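Local coordinates for protein probable branched-chain-amino-acid aminotransferase (PDB 3CSW) that probably catalyses the pyridoxal-phosphate-dependent transfer of amino groups from leucine, isoleucine and valine to 2-oxoglutarate, at residues A[133-136]-A[137-141]. Numbering follows the deposited sequence.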
# COMPACT_ATOMS: atom_id res chain seq x y z
N ARG A 133 1.91 -11.39 5.43
CA ARG A 133 2.80 -10.58 4.62
C ARG A 133 3.87 -9.98 5.50
O ARG A 133 3.63 -9.65 6.65
CB ARG A 133 2.07 -9.46 3.87
CG ARG A 133 1.02 -9.89 2.89
CD ARG A 133 1.60 -10.72 1.77
NE ARG A 133 0.52 -11.16 0.89
CZ ARG A 133 0.14 -10.58 -0.25
NH1 ARG A 133 0.76 -9.51 -0.75
NH2 ARG A 133 -0.91 -11.08 -0.91
N ARG A 134 5.07 -9.86 4.95
CA ARG A 134 6.20 -9.24 5.63
C ARG A 134 5.88 -7.79 5.97
O ARG A 134 5.34 -7.07 5.13
CB ARG A 134 7.43 -9.32 4.73
CG ARG A 134 8.76 -9.02 5.41
CD ARG A 134 9.21 -10.24 6.18
NE ARG A 134 10.63 -10.20 6.50
CZ ARG A 134 11.17 -10.00 7.70
NH1 ARG A 134 10.44 -9.78 8.77
NH2 ARG A 134 12.49 -10.03 7.83
N ILE A 135 6.21 -7.36 7.20
CA ILE A 135 5.92 -6.00 7.64
C ILE A 135 6.76 -5.04 6.81
O ILE A 135 7.98 -5.28 6.64
CB ILE A 135 6.21 -5.76 9.17
CG1 ILE A 135 5.34 -6.66 10.04
CG2 ILE A 135 6.04 -4.27 9.52
CD1 ILE A 135 5.70 -6.61 11.58
N PRO A 136 6.14 -3.98 6.28
CA PRO A 136 6.89 -3.05 5.42
C PRO A 136 7.76 -2.11 6.25
O PRO A 136 7.49 -1.91 7.43
CB PRO A 136 5.77 -2.29 4.68
CG PRO A 136 4.65 -2.25 5.64
CD PRO A 136 4.72 -3.58 6.39
N ASP A 137 8.77 -1.54 5.61
CA ASP A 137 9.72 -0.61 6.22
C ASP A 137 9.08 0.58 6.96
O ASP A 137 9.60 1.00 7.99
CB ASP A 137 10.73 -0.10 5.15
CG ASP A 137 11.98 0.53 5.77
OD1 ASP A 137 12.65 -0.11 6.62
OD2 ASP A 137 12.29 1.69 5.41
N LEU A 138 7.98 1.13 6.47
CA LEU A 138 7.30 2.25 7.17
C LEU A 138 6.75 1.88 8.55
O LEU A 138 6.50 2.76 9.38
CB LEU A 138 6.17 2.84 6.32
CG LEU A 138 6.54 3.83 5.22
CD1 LEU A 138 5.31 4.09 4.34
CD2 LEU A 138 7.12 5.13 5.77
N SER A 139 6.58 0.59 8.80
CA SER A 139 6.09 0.07 10.09
C SER A 139 7.19 -0.51 11.00
O SER A 139 7.08 -0.47 12.23
CB SER A 139 5.05 -1.02 9.82
OG SER A 139 3.88 -0.50 9.24
N THR A 140 8.19 -1.14 10.40
CA THR A 140 9.28 -1.79 11.14
C THR A 140 10.42 -2.10 10.17
O THR A 140 10.16 -2.52 9.06
CB THR A 140 8.83 -3.12 11.81
OG1 THR A 140 7.71 -2.88 12.67
CG2 THR A 140 9.95 -3.77 12.62
N PRO A 141 11.69 -1.87 10.58
CA PRO A 141 12.79 -2.27 9.73
C PRO A 141 12.85 -3.78 9.58
O PRO A 141 12.86 -4.50 10.57
CB PRO A 141 14.04 -1.75 10.46
CG PRO A 141 13.56 -0.83 11.52
CD PRO A 141 12.14 -1.17 11.81
O HOH W 1 9.87 -5.08 8.52
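The carbonyl of Pro-136 is gripped by two backbone N-H groups of the turn that follows: Thr-140 N lies in the carbonyl plane, whereas Ser-139 N stands above it, 44° out. Beside this group, CG of the puckered Pro-136 ring comes 4.1 Å from Ser-139 OG. The two bonds, 3.0 Å from Ser-139 N to Pro-136 O and 3.1 Å from Thr-140 N to the same oxygen, reach back three and four positions. With Asp-137 and Leu-138 both in helical backbone angles, they define a type I beta turn contained in an alpha-turn. A water bridges the two ends of the turn, donating to Ile-135 O at 2.7 Å and to Thr-140 O at 2.6 Å.

The apolar contact rests on one branch of Ile-135. With CG1 placed beside the backbone N (chi1 -62°), CG2 points anti to that N and meets Ser-139 CB at 3.4 Å, tighter than usual for two carbons. CG2 also reaches Thr-140 CB at 3.8 Å. Thr-140 OG1 donates to Ser-139 O from 47° out of the carbonyl plane and also bonds to Thr-150 OG1 of the second subunit; a valine at Thr-140 would probably leave both without this hydroxyl partner. Ser-139 OG likewise bonds to Arg-133 O of the second subunit, and Pro-136 packs on its counterpart there, so this turn helps build the subunit interface.

Within the chain, the loop connects strand 125-129 to helix 150-156, where Ile-135 rests on Thr-150 of its own chain and the backbone N of Ile-135 bonds to Asp-151 OD2, while Arg-134 pairs by backbone with Leu-168 of strand 164-168.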